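Local coordinates for protein TbpB (Actinobacillus pleuropneumoniae, PDB 3HOL) that binds host transferrin and, as a surface lipoprotein component of the bacterial transferrin receptor, probably serves iron acquisition, at residues A[275-280]-A[475-480]; A[298-303]-A[357-362]; A[312-317]-A[396-401]; A[330-335]-A[339-344]; A[376-381]-A[482-487]. All blocks are in the same frame, centred on the assembly; numbering follows the deposited sequence.

Contact 1: residues A[275-280]-A[475-480]; sequences IIDASK and GFYGPT
Asp277 and Tyr477 meet through their polar ends. Asp277 comes from strand 272-282 of the handle domain, and Tyr477 from strand 470-477 of the C-lobe barrel. Tyr477 OH donates a hydrogen bond to Asp277 OD2, with the two oxygens 2.4 Å apart. That is very short, so the exact length is doubtful.

The carboxylate comes in at the edge of the ring, near its plane. Besides the hydroxyl, Asp277 OD2 touches Tyr477 CE1 at 3.3 Å. The carboxylate stands almost upright to the ring, with the planes 82° apart. Both side chains have CG anti to the carbonyl carbon, at chi1 -64° for Asp277 and -53° for Tyr477. This turns the aspartate toward the barrel strand and lets the tyrosine reach it.

All the tight packing is at this one point. Gly475 stands further back, its N 4.2 Å from Asp277 OD2, while its carbonyl O lies over one face of the Tyr477 ring near the rim. Leu360 and Met339 of the handle also touch the tyrosine, and both Asp277 and Tyr477 are buried. Beyond Gly478 the barrel segment turns away, and Pro479 and Thr480 are exposed.

Two arginines also hold Asp277. Arg274 makes a salt bridge to OD1 and Arg364 one to OD2. Asp277 OD2 therefore takes both the phenol and a guanidinium. Two arginines would favour the ionised carboxylate, which in turn would make it a strong acceptor for the tyrosine. The result is a buried polar tie between handle and barrel.

Contact 2: residues A[298-303]-A[357-362]; sequences SVLIID and SLFLQG
First torsions bring Leu300 over one face of the Phe359 ring. In Leu300 chi1 is 172°, with CG turned away from the backbone N, which aims its two methyls at strand 356-363. Phe359 has CG between N and the carbonyl carbon (chi1 69°), and its ring turns one face to the leucine. Leu300 CD2 sits over the middle of that face, 4.1 Å from the centroid of the Phe359 ring, as a CH-pi contact. The other methyl, Leu300 CD1, lies 4.0 Å from Phe359 CD1.

Gln361, two residues on, reaches across to strand 299-302 with an extended chain. It crosses Leu300 at about a right angle, and Leu300 CD1 packs 3.6 Å from Gln361 OE1.

The amide of Gln361 is used at both ends. Its NE2 donates to Val299 O at 2.8 Å in a nearly straight bond of 175°. The acceptor lies in the amide plane, but the donor stands above the carbonyl plane of Val299. Gln361 NE2 also bonds to Ala297 O, so two backbone carbonyls fix it. At the other end a water donates to Gln361 OE1 at 2.6 Å and accepts from Ile301 N at 2.8 Å. These bonds should hold the amide against rotation.

Strand 299-302 pairs with 305-308 in a small hairpin, separate from the main handle sheet. The axes of 299-302 and 357-362 come within 9.0 Å of each other. The arrangement is a beta hairpin laid over the face of a larger antiparallel sheet in the C-lobe handle domain, with apolar side chains and one glutamine between them.

Contact 3: residues A[312-317]-A[396-401]; sequences SGFTNK and ADDDRK
Ala396 O receives the shortest polar bond of this contact, 2.6 Å from a water that donates to it. The same water lies 3.2 Å from Thr315 OG1 and so bridges the two segments. Beside it, Thr315 CG2 rests 4.1 Å from Ala396 CB.

The larger part of the contact is the ring of Phe314. Asp398 CB stands over the centre of one face, 3.5 Å from the centroid of the Phe314 ring and only 5° off its normal. This is a close CH-pi contact. The ring gets there with CG anti to the backbone N (chi1 -176°). Asp398 slides past in the opposite direction, and its carboxylate plane is 37° from the ring plane. Asp397 O approaches obliquely, 3.3 Å from Phe314 CE2.

Each side is held in shape by its own bonds. Asn316 OD1 accepts from Gly313 N at 3.0 Å, which ties Asn316 back to Gly313. Asp397 OD1 accepts from Asp399 N at 3.0 Å, an Asx turn. Asp399 OD1 forms a second Asx turn with Lys401 N and also bonds to Ala402 N.

Cys332 and Cys333 lie on the side of the ring away from Asp398, and Thr381 of the barrel touches it too. Phe314 and Asp398 also touch a crystal neighbour, so the lattice may bear on their details. No direct hydrogen bond joins the two segments. A barrel loop rich in aspartates meets the handle by van der Waals and CH-pi contacts and one bridging water, while the carboxylates of Asp397 and Asp399 bond to backbone N-H groups of the loop.

Contact 4: residues A[330-335]-A[339-344]; sequences VACCSN and MKFGQL
Cys332 and Phe341 face each other as a hydrogen-bonded antiparallel pair. Cys332 N donates to Phe341 O at 2.8 Å. Phe341 N returns a bond to Cys332 O at 3.0 Å. Val330 and Gln343 repeat the pattern, with Val330 N to Gln343 O at 2.9 Å and Gln343 N to Val330 O at 3.1 Å.

Ala331 and Gly342 form the non-hydrogen-bonded pair between them. Here the chains come close, and Gly342 CA makes a CA-H...O contact of 3.2 Å to Val330 O. Glycine fits this place, since its backbone angles and the nearness of Val330 O leave no room for a side chain. The outward groups of Ala331 are met by the backbone of Asn316.

Cys332 and Cys333 are joined by a disulfide, with a cis peptide bond between them. This vicinal disulfide ends the strand. Cys332 CB lies over one face of the Phe341 ring, 3.9 Å from its centroid. Cys333 SG comes obliquely, 3.6 Å from Phe341 CZ, as a sulfur-aromatic contact. A chi1 of 65° puts the Phe341 ring over its own backbone, which brings it against Cys332 CB and beside the disulfide.

At the turn end, a water probably donates to Cys333 O and takes a weak bond from Lys340 NZ. Gln343 NE2 has a weak bond to Asp383 of the barrel.

The two strands form the hairpin 325-332 and 339-346 in the handle sheet. Strand 315-322 pairs on its 325-332 side, and strand 356-363 on its 339-346 side. Barrel strand 375-387 packs against Phe341 and the disulfide through Thr381.

Contact 5: residues A[376-381]-A[482-487]; sequences YKYIGT and AELGGQ
Tyr378 and Leu484 make the heart of this contact. Leu484 CD2 sits over one face of the tyrosine ring, 3.7 Å from the centroid and 17° off the normal, shifted toward the rim. This is a CH-pi contact. The methyl is nearest the root of the ring, with Leu484 CD2 3.6 Å from Tyr378 CG. Leu484 CG follows, 3.9 Å from Tyr378 CD2. The two side chains slant across one another. Leu484 folds its CG back between its two main-chain bonds (chi1 71°), and this turns CD2 onto the ring.

Tyr378 CE2 meets the backbone where the strand begins. Ala482 O lies 3.5 Å from Tyr378 CE2, at an oblique angle. Glu483 N is 4.0 Å from Tyr378 CE2 and stands at the ring edge, near its plane.

The next shell holds these groups in place. Tyr378 OH hydrogen-bonds to Ala481 O, just before the second segment, so the ring is tied at its polar end. Glu483 points the other way, and its carboxylate accepts from Glu337 N and Tyr338 N of the handle. Ala503 and Gln505 of strand 495-508 touch the tyrosine, and Val410 of strand 405-411 touches both tyrosine and leucine.

Strand 495-508 pairs with both strands of the contact, so Tyr378 and Leu484 meet across it inside the C-lobe barrel. No hydrogen bond joins the segments directly. The contact is apolar at its centre, and the Tyr378 hydroxyl bonds to the Ala481 carbonyl.

From the N terminus, 275-280 opens contact 1, 298-303 opens contact 2 and 312-317 opens contact 3. Contact 4 then opens at 330-335 and closes at once at 339-344, inside all three. Contact 2 closes at 357-362, so it crosses contact 3, which closes only at 396-401. Contact 5 opens at 376-381, after contact 2, and crosses contact 3. Contact 1 encloses contacts 2, 3 and 4. It closes at 475-480, just before 482-487 closes contact 5, so these two also cross. Contacts 2 and 4 lie within the handle domain. Contact 5 belongs to the C-lobe barrel. Contacts 1 and 3 join handle to barrel.

Contact 1: residues A[275-280]-A[475-480]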
# COMPACT_ATOMS: atom_id res chain seq x y z
N ILE A 275 1.57 -7.16 8.76
CA ILE A 275 2.43 -7.40 7.59
C ILE A 275 3.31 -6.19 7.28
O ILE A 275 4.38 -6.34 6.68
CB ILE A 275 1.65 -7.75 6.32
CG1 ILE A 275 0.51 -6.74 6.04
CG2 ILE A 275 1.14 -9.18 6.43
CD1 ILE A 275 -0.02 -6.80 4.52
N ILE A 276 2.84 -4.99 7.66
CA ILE A 276 3.51 -3.78 7.25
C ILE A 276 3.55 -2.74 8.35
O ILE A 276 2.56 -2.57 9.07
CB ILE A 276 2.77 -3.16 6.05
CG1 ILE A 276 2.84 -4.09 4.82
CG2 ILE A 276 3.27 -1.75 5.74
CD1 ILE A 276 1.79 -3.66 3.73
N ASP A 277 4.69 -2.03 8.45
CA ASP A 277 4.72 -0.75 9.18
C ASP A 277 5.03 0.33 8.16
O ASP A 277 5.90 0.15 7.32
CB ASP A 277 5.82 -0.74 10.27
CG ASP A 277 5.57 -1.77 11.38
OD1 ASP A 277 4.40 -1.90 11.78
OD2 ASP A 277 6.55 -2.46 11.79
N ALA A 278 4.34 1.46 8.25
CA ALA A 278 4.65 2.64 7.44
C ALA A 278 3.98 3.83 8.10
O ALA A 278 2.75 3.98 8.02
CB ALA A 278 4.15 2.48 5.95
N SER A 279 4.77 4.62 8.81
CA SER A 279 4.22 5.77 9.52
C SER A 279 5.21 6.90 9.53
O SER A 279 6.38 6.72 9.19
CB SER A 279 3.75 5.42 10.94
OG SER A 279 4.79 4.81 11.66
N LYS A 280 4.70 8.06 9.89
CA LYS A 280 5.43 9.30 9.85
C LYS A 280 5.16 10.04 11.16
O LYS A 280 4.01 10.16 11.58
CB LYS A 280 4.95 10.10 8.63
CG LYS A 280 5.42 11.57 8.56
CD LYS A 280 5.12 12.18 7.19
CE LYS A 280 3.63 12.38 6.97
NZ LYS A 280 3.20 13.62 7.69
N GLY A 475 9.02 -3.86 14.95
CA GLY A 475 8.92 -5.19 14.44
C GLY A 475 10.21 -5.79 13.95
O GLY A 475 11.25 -5.13 13.88
N PHE A 476 10.09 -7.06 13.57
CA PHE A 476 11.13 -7.81 12.90
C PHE A 476 10.79 -7.90 11.42
O PHE A 476 9.63 -8.15 11.09
CB PHE A 476 11.22 -9.18 13.55
CG PHE A 476 11.76 -9.11 14.97
CD1 PHE A 476 13.14 -9.03 15.21
CD2 PHE A 476 10.88 -9.03 16.06
CE1 PHE A 476 13.63 -8.90 16.54
CE2 PHE A 476 11.36 -8.93 17.37
CZ PHE A 476 12.73 -8.86 17.61
N TYR A 477 11.78 -7.66 10.56
CA TYR A 477 11.55 -7.53 9.13
C TYR A 477 12.42 -8.48 8.32
O TYR A 477 13.57 -8.76 8.71
CB TYR A 477 11.85 -6.09 8.69
CG TYR A 477 11.09 -5.05 9.51
CD1 TYR A 477 9.69 -5.06 9.56
CD2 TYR A 477 11.77 -4.09 10.24
CE1 TYR A 477 8.97 -4.08 10.32
CE2 TYR A 477 11.07 -3.10 11.01
CZ TYR A 477 9.67 -3.12 11.05
OH TYR A 477 8.97 -2.16 11.79
N GLY A 478 11.86 -8.97 7.22
CA GLY A 478 12.56 -9.92 6.35
C GLY A 478 12.40 -11.39 6.74
O GLY A 478 11.85 -11.72 7.79
N PRO A 479 12.90 -12.29 5.88
CA PRO A 479 12.56 -13.70 5.95
C PRO A 479 13.08 -14.42 7.20
O PRO A 479 12.56 -15.50 7.55
CB PRO A 479 13.20 -14.30 4.68
CG PRO A 479 13.69 -13.15 3.85
CD PRO A 479 13.79 -11.96 4.76
N THR A 480 14.10 -13.87 7.84
CA THR A 480 14.73 -14.55 8.95
C THR A 480 14.76 -13.66 10.20
O THR A 480 15.42 -14.00 11.19
CB THR A 480 16.19 -15.05 8.60
OG1 THR A 480 17.01 -13.94 8.20
CG2 THR A 480 16.17 -16.11 7.50

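Contact 2: residues A[298-303]-A[357-362]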
# COMPACT_ATOMS: atom_id res chain seq x y z
N SER A 298 10.79 -0.02 0.52
CA SER A 298 11.65 0.86 -0.31
C SER A 298 10.88 1.77 -1.26
O SER A 298 11.46 2.49 -2.08
CB SER A 298 12.70 0.06 -1.06
OG SER A 298 13.52 -0.61 -0.10
N VAL A 299 9.56 1.79 -1.11
CA VAL A 299 8.75 2.74 -1.85
C VAL A 299 8.07 3.62 -0.80
O VAL A 299 7.35 3.13 0.10
CB VAL A 299 7.73 1.99 -2.75
CG1 VAL A 299 6.72 2.95 -3.34
CG2 VAL A 299 8.47 1.19 -3.86
N LEU A 300 8.34 4.91 -0.87
CA LEU A 300 7.79 5.83 0.11
C LEU A 300 6.83 6.72 -0.64
O LEU A 300 7.24 7.40 -1.60
CB LEU A 300 8.93 6.64 0.76
CG LEU A 300 8.55 7.79 1.69
CD1 LEU A 300 7.97 7.23 3.02
CD2 LEU A 300 9.76 8.70 1.97
N ILE A 301 5.55 6.70 -0.25
CA ILE A 301 4.53 7.46 -0.97
C ILE A 301 4.25 8.76 -0.24
O ILE A 301 3.72 8.75 0.87
CB ILE A 301 3.20 6.61 -1.18
CG1 ILE A 301 3.54 5.23 -1.81
CG2 ILE A 301 2.17 7.38 -2.04
CD1 ILE A 301 2.30 4.36 -2.23
N ILE A 302 4.57 9.88 -0.87
CA ILE A 302 4.34 11.20 -0.25
C ILE A 302 3.33 11.99 -1.05
O ILE A 302 3.53 12.23 -2.25
CB ILE A 302 5.65 12.05 -0.09
CG1 ILE A 302 6.74 11.28 0.67
CG2 ILE A 302 5.33 13.47 0.56
CD1 ILE A 302 6.33 10.77 2.05
N ASP A 303 2.26 12.40 -0.37
CA ASP A 303 1.16 13.15 -0.97
C ASP A 303 0.82 12.56 -2.34
O ASP A 303 0.72 13.28 -3.35
CB ASP A 303 1.52 14.65 -1.06
CG ASP A 303 0.39 15.48 -1.64
OD1 ASP A 303 -0.80 15.14 -1.41
OD2 ASP A 303 0.70 16.47 -2.34
N SER A 357 9.99 15.94 9.58
CA SER A 357 9.32 14.75 10.12
C SER A 357 10.25 13.52 10.02
O SER A 357 11.31 13.58 9.37
CB SER A 357 7.99 14.49 9.38
OG SER A 357 8.23 14.17 8.02
N LEU A 358 9.85 12.42 10.66
CA LEU A 358 10.58 11.15 10.54
C LEU A 358 9.65 10.10 9.92
O LEU A 358 8.44 10.23 10.02
CB LEU A 358 11.04 10.68 11.91
CG LEU A 358 11.89 11.69 12.69
CD1 LEU A 358 12.00 11.19 14.15
CD2 LEU A 358 13.26 11.78 12.07
N PHE A 359 10.21 9.07 9.28
CA PHE A 359 9.39 7.98 8.77
C PHE A 359 10.08 6.64 9.04
O PHE A 359 11.33 6.57 9.15
CB PHE A 359 9.11 8.15 7.25
CG PHE A 359 10.33 7.97 6.38
CD1 PHE A 359 10.72 6.71 5.94
CD2 PHE A 359 11.10 9.09 6.00
CE1 PHE A 359 11.87 6.55 5.14
CE2 PHE A 359 12.26 8.94 5.20
CZ PHE A 359 12.65 7.69 4.78
N LEU A 360 9.25 5.61 9.17
CA LEU A 360 9.75 4.23 9.22
C LEU A 360 8.82 3.35 8.41
O LEU A 360 7.60 3.42 8.58
CB LEU A 360 9.82 3.72 10.67
CG LEU A 360 10.48 2.32 10.70
CD1 LEU A 360 11.59 2.24 11.73
CD2 LEU A 360 9.44 1.16 10.89
N GLN A 361 9.40 2.50 7.57
CA GLN A 361 8.65 1.48 6.85
C GLN A 361 9.34 0.12 6.99
O GLN A 361 10.55 0.04 6.96
CB GLN A 361 8.49 1.86 5.37
CG GLN A 361 7.98 3.33 5.15
CD GLN A 361 7.42 3.53 3.73
OE1 GLN A 361 6.29 4.04 3.55
NE2 GLN A 361 8.16 3.07 2.73
N GLY A 362 8.56 -0.95 7.11
CA GLY A 362 9.15 -2.27 7.23
C GLY A 362 8.20 -3.33 6.70
O GLY A 362 6.97 -3.14 6.73
O HOH W 1 4.72 4.90 1.73

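Contact 3: residues A[312-317]-A[396-401]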
# COMPACT_ATOMS: atom_id res chain seq x y z
N SER A 312 23.39 4.58 -3.39
CA SER A 312 24.69 3.98 -3.20
C SER A 312 25.16 4.19 -1.80
O SER A 312 25.89 3.36 -1.26
CB SER A 312 25.70 4.59 -4.18
OG SER A 312 25.58 6.02 -4.29
N GLY A 313 24.75 5.32 -1.22
CA GLY A 313 25.25 5.75 0.08
C GLY A 313 24.68 4.97 1.24
O GLY A 313 23.63 4.32 1.11
N PHE A 314 25.36 5.04 2.38
CA PHE A 314 24.79 4.54 3.62
C PHE A 314 23.39 5.13 3.87
O PHE A 314 22.45 4.40 4.17
CB PHE A 314 25.68 4.82 4.83
CG PHE A 314 25.15 4.23 6.07
CD1 PHE A 314 25.16 2.86 6.25
CD2 PHE A 314 24.57 5.02 7.04
CE1 PHE A 314 24.62 2.27 7.40
CE2 PHE A 314 24.04 4.46 8.19
CZ PHE A 314 24.07 3.07 8.36
N THR A 315 23.27 6.44 3.69
CA THR A 315 21.98 7.09 3.56
C THR A 315 21.99 7.86 2.24
O THR A 315 23.05 8.20 1.70
CB THR A 315 21.67 8.03 4.76
OG1 THR A 315 22.53 9.18 4.74
CG2 THR A 315 21.81 7.30 6.10
N ASN A 316 20.80 8.13 1.72
CA ASN A 316 20.63 8.79 0.42
C ASN A 316 19.52 9.84 0.51
O ASN A 316 18.42 9.57 1.04
CB ASN A 316 20.23 7.77 -0.64
CG ASN A 316 21.29 6.70 -0.85
OD1 ASN A 316 22.27 6.93 -1.54
ND2 ASN A 316 21.07 5.53 -0.26
N LYS A 317 19.84 11.02 -0.01
CA LYS A 317 18.89 12.12 -0.12
C LYS A 317 18.09 12.08 -1.43
O LYS A 317 18.65 11.89 -2.52
CB LYS A 317 19.62 13.46 -0.04
CG LYS A 317 18.68 14.67 -0.18
CD LYS A 317 19.41 16.02 -0.20
CE LYS A 317 20.36 16.19 0.96
NZ LYS A 317 19.78 16.97 2.08
N ALA A 396 21.21 9.63 11.31
CA ALA A 396 21.69 8.29 10.95
C ALA A 396 23.09 8.32 10.32
O ALA A 396 23.35 9.07 9.38
CB ALA A 396 20.69 7.58 9.99
N ASP A 397 23.98 7.48 10.86
CA ASP A 397 25.36 7.42 10.35
C ASP A 397 25.92 6.01 10.53
O ASP A 397 25.29 5.15 11.15
CB ASP A 397 26.23 8.52 10.99
CG ASP A 397 26.62 8.23 12.47
OD1 ASP A 397 27.21 7.19 12.77
OD2 ASP A 397 26.39 9.08 13.34
N ASP A 398 27.10 5.75 9.97
CA ASP A 398 27.66 4.39 10.00
C ASP A 398 28.95 4.25 10.81
O ASP A 398 29.65 3.23 10.71
CB ASP A 398 27.87 3.87 8.58
CG ASP A 398 28.90 4.66 7.80
OD1 ASP A 398 29.39 5.72 8.27
OD2 ASP A 398 29.21 4.22 6.68
N ASP A 399 29.26 5.27 11.61
CA ASP A 399 30.37 5.18 12.58
C ASP A 399 29.92 4.38 13.81
O ASP A 399 29.37 4.91 14.78
CB ASP A 399 30.84 6.59 12.96
CG ASP A 399 32.00 6.59 13.98
OD1 ASP A 399 32.32 5.54 14.58
OD2 ASP A 399 32.53 7.67 14.21
N ARG A 400 30.20 3.09 13.76
CA ARG A 400 29.78 2.15 14.78
C ARG A 400 30.53 2.27 16.12
O ARG A 400 30.15 1.63 17.11
CB ARG A 400 29.85 0.73 14.22
CG ARG A 400 28.94 0.58 12.98
CD ARG A 400 29.13 -0.73 12.23
NE ARG A 400 28.65 -1.87 13.01
CZ ARG A 400 28.80 -3.14 12.64
NH1 ARG A 400 29.43 -3.45 11.51
NH2 ARG A 400 28.34 -4.11 13.42
N LYS A 401 31.56 3.12 16.15
CA LYS A 401 32.36 3.27 17.36
C LYS A 401 31.92 4.54 18.09
O LYS A 401 31.74 4.52 19.30
CB LYS A 401 33.87 3.29 17.03
CG LYS A 401 34.41 1.96 16.45
CD LYS A 401 35.97 1.95 16.39
CE LYS A 401 36.53 0.86 15.47
NZ LYS A 401 36.64 -0.50 16.09
O HOH W 2 22.04 10.44 7.66

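Contact 4: residues A[330-335]-A[339-344]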
# COMPACT_ATOMS: atom_id res chain seq x y z
N VAL A 330 15.70 11.71 3.40
CA VAL A 330 17.01 11.11 3.60
C VAL A 330 16.79 9.74 4.24
O VAL A 330 16.36 9.64 5.40
CB VAL A 330 17.92 11.98 4.52
CG1 VAL A 330 19.24 11.28 4.75
CG2 VAL A 330 18.15 13.36 3.92
N ALA A 331 17.09 8.70 3.51
CA ALA A 331 16.66 7.37 3.88
C ALA A 331 17.85 6.52 4.25
O ALA A 331 18.89 6.61 3.58
CB ALA A 331 15.92 6.72 2.71
N CYS A 332 17.68 5.70 5.28
CA CYS A 332 18.68 4.76 5.78
C CYS A 332 18.05 3.38 5.68
O CYS A 332 16.84 3.26 5.85
CB CYS A 332 18.97 5.08 7.27
SG CYS A 332 20.57 4.46 7.91
N CYS A 333 18.82 2.32 5.46
CA CYS A 333 20.28 2.29 5.36
C CYS A 333 20.70 1.30 4.24
O CYS A 333 19.97 0.35 3.93
CB CYS A 333 20.88 1.77 6.67
SG CYS A 333 20.24 2.51 8.21
N SER A 334 21.91 1.49 3.70
CA SER A 334 22.44 0.60 2.63
C SER A 334 22.56 -0.89 3.05
O SER A 334 22.57 -1.78 2.21
CB SER A 334 23.81 1.13 2.14
OG SER A 334 24.72 1.18 3.23
N ASN A 335 22.62 -1.17 4.34
CA ASN A 335 22.74 -2.53 4.84
C ASN A 335 21.42 -3.16 5.32
O ASN A 335 21.41 -4.26 5.88
CB ASN A 335 23.80 -2.59 5.95
CG ASN A 335 23.34 -1.90 7.25
OD1 ASN A 335 22.67 -0.87 7.22
ND2 ASN A 335 23.73 -2.45 8.37
N MET A 339 13.47 -2.89 5.39
CA MET A 339 12.98 -1.70 6.09
C MET A 339 13.78 -0.49 5.63
O MET A 339 14.85 -0.64 5.06
CB MET A 339 13.10 -1.87 7.62
CG MET A 339 14.54 -2.12 8.15
SD MET A 339 14.68 -1.77 9.93
CE MET A 339 13.89 -0.15 10.08
N LYS A 340 13.22 0.70 5.86
CA LYS A 340 13.85 1.99 5.57
C LYS A 340 13.35 2.94 6.63
O LYS A 340 12.19 2.83 7.05
CB LYS A 340 13.36 2.53 4.22
CG LYS A 340 13.97 1.85 2.98
CD LYS A 340 15.42 2.29 2.78
CE LYS A 340 16.02 1.86 1.45
NZ LYS A 340 16.95 0.72 1.68
N PHE A 341 14.19 3.88 7.05
CA PHE A 341 13.76 4.92 7.99
C PHE A 341 14.54 6.17 7.68
O PHE A 341 15.57 6.12 7.03
CB PHE A 341 13.93 4.49 9.47
CG PHE A 341 15.38 4.28 9.90
CD1 PHE A 341 16.17 5.36 10.33
CD2 PHE A 341 15.94 2.99 9.88
CE1 PHE A 341 17.51 5.15 10.74
CE2 PHE A 341 17.30 2.77 10.29
CZ PHE A 341 18.06 3.85 10.71
N GLY A 342 14.04 7.32 8.09
CA GLY A 342 14.85 8.50 7.96
C GLY A 342 14.05 9.74 8.20
O GLY A 342 13.06 9.73 8.96
N GLN A 343 14.51 10.80 7.54
CA GLN A 343 13.98 12.13 7.73
C GLN A 343 13.28 12.64 6.49
O GLN A 343 13.68 12.32 5.36
CB GLN A 343 15.11 13.10 8.18
CG GLN A 343 15.67 12.68 9.53
CD GLN A 343 16.76 13.59 10.07
OE1 GLN A 343 16.98 14.70 9.55
NE2 GLN A 343 17.47 13.12 11.12
N LEU A 344 12.26 13.44 6.70
CA LEU A 344 11.49 14.00 5.60
C LEU A 344 11.07 15.42 5.96
O LEU A 344 10.46 15.65 7.00
CB LEU A 344 10.26 13.13 5.36
CG LEU A 344 9.26 13.54 4.30
CD1 LEU A 344 9.81 13.28 2.89
CD2 LEU A 344 7.99 12.78 4.59
O HOH W 3 19.77 -0.81 1.02

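Contact 5: residues A[376-381]-A[482-487]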
# COMPACT_ATOMS: atom_id res chain seq x y z
N TYR A 376 20.56 -12.89 20.34
CA TYR A 376 21.32 -12.18 19.32
C TYR A 376 21.55 -10.72 19.66
O TYR A 376 20.81 -10.15 20.44
CB TYR A 376 20.66 -12.28 17.93
CG TYR A 376 20.47 -13.70 17.41
CD1 TYR A 376 21.39 -14.28 16.53
CD2 TYR A 376 19.35 -14.44 17.76
CE1 TYR A 376 21.20 -15.58 16.04
CE2 TYR A 376 19.14 -15.72 17.28
CZ TYR A 376 20.07 -16.28 16.41
OH TYR A 376 19.85 -17.56 15.95
N LYS A 377 22.58 -10.15 19.05
CA LYS A 377 22.89 -8.73 19.10
C LYS A 377 22.42 -8.12 17.80
O LYS A 377 22.67 -8.69 16.75
CB LYS A 377 24.40 -8.52 19.15
CG LYS A 377 24.84 -7.17 19.68
CD LYS A 377 24.42 -7.06 21.13
CE LYS A 377 25.36 -6.22 21.94
NZ LYS A 377 25.10 -6.54 23.36
N TYR A 378 21.75 -6.96 17.88
CA TYR A 378 21.49 -6.17 16.70
C TYR A 378 22.16 -4.82 16.86
O TYR A 378 22.20 -4.26 17.97
CB TYR A 378 19.99 -6.00 16.42
CG TYR A 378 19.24 -7.25 16.02
CD1 TYR A 378 19.04 -8.31 16.92
CD2 TYR A 378 18.66 -7.35 14.75
CE1 TYR A 378 18.33 -9.46 16.53
CE2 TYR A 378 17.94 -8.48 14.36
CZ TYR A 378 17.79 -9.52 15.25
OH TYR A 378 17.09 -10.64 14.85
N ILE A 379 22.68 -4.31 15.76
CA ILE A 379 23.38 -3.02 15.71
C ILE A 379 22.88 -2.16 14.53
O ILE A 379 22.80 -2.63 13.40
CB ILE A 379 24.94 -3.20 15.53
CG1 ILE A 379 25.56 -4.04 16.64
CG2 ILE A 379 25.65 -1.83 15.42
CD1 ILE A 379 25.42 -3.44 18.04
N GLY A 380 22.63 -0.89 14.78
CA GLY A 380 22.23 0.00 13.70
C GLY A 380 22.38 1.44 14.13
O GLY A 380 23.32 1.78 14.86
N THR A 381 21.46 2.28 13.68
CA THR A 381 21.53 3.70 13.95
C THR A 381 20.09 4.27 14.10
O THR A 381 19.14 3.50 14.14
CB THR A 381 22.39 4.41 12.89
OG1 THR A 381 22.54 5.78 13.23
CG2 THR A 381 21.80 4.32 11.47
N ALA A 482 16.27 -10.90 10.54
CA ALA A 482 17.64 -10.39 10.67
C ALA A 482 17.69 -8.87 10.76
O ALA A 482 18.76 -8.30 10.94
CB ALA A 482 18.50 -10.87 9.48
N GLU A 483 16.54 -8.22 10.57
CA GLU A 483 16.45 -6.77 10.70
C GLU A 483 15.34 -6.45 11.70
O GLU A 483 14.32 -7.15 11.76
CB GLU A 483 16.16 -6.10 9.34
CG GLU A 483 17.21 -6.47 8.24
CD GLU A 483 16.96 -5.84 6.88
OE1 GLU A 483 16.04 -5.02 6.77
OE2 GLU A 483 17.71 -6.12 5.90
N LEU A 484 15.55 -5.41 12.48
CA LEU A 484 14.49 -4.90 13.39
C LEU A 484 14.45 -3.39 13.34
O LEU A 484 15.44 -2.73 12.95
CB LEU A 484 14.64 -5.43 14.83
CG LEU A 484 15.77 -4.94 15.77
CD1 LEU A 484 15.54 -3.57 16.40
CD2 LEU A 484 16.00 -5.94 16.87
N GLY A 485 13.30 -2.83 13.69
CA GLY A 485 13.15 -1.38 13.71
C GLY A 485 11.95 -0.98 14.56
O GLY A 485 11.11 -1.82 14.90
N GLY A 486 11.84 0.30 14.90
CA GLY A 486 10.67 0.75 15.64
C GLY A 486 10.73 2.24 15.89
O GLY A 486 11.58 2.94 15.34
N GLN A 487 9.82 2.72 16.73
CA GLN A 487 9.64 4.15 16.87
C GLN A 487 9.02 4.46 18.20
O GLN A 487 8.32 3.65 18.79
CB GLN A 487 8.77 4.71 15.76
CG GLN A 487 7.38 4.13 15.76
CD GLN A 487 6.86 3.83 14.37
OE1 GLN A 487 7.29 2.87 13.70
NE2 GLN A 487 5.91 4.65 13.94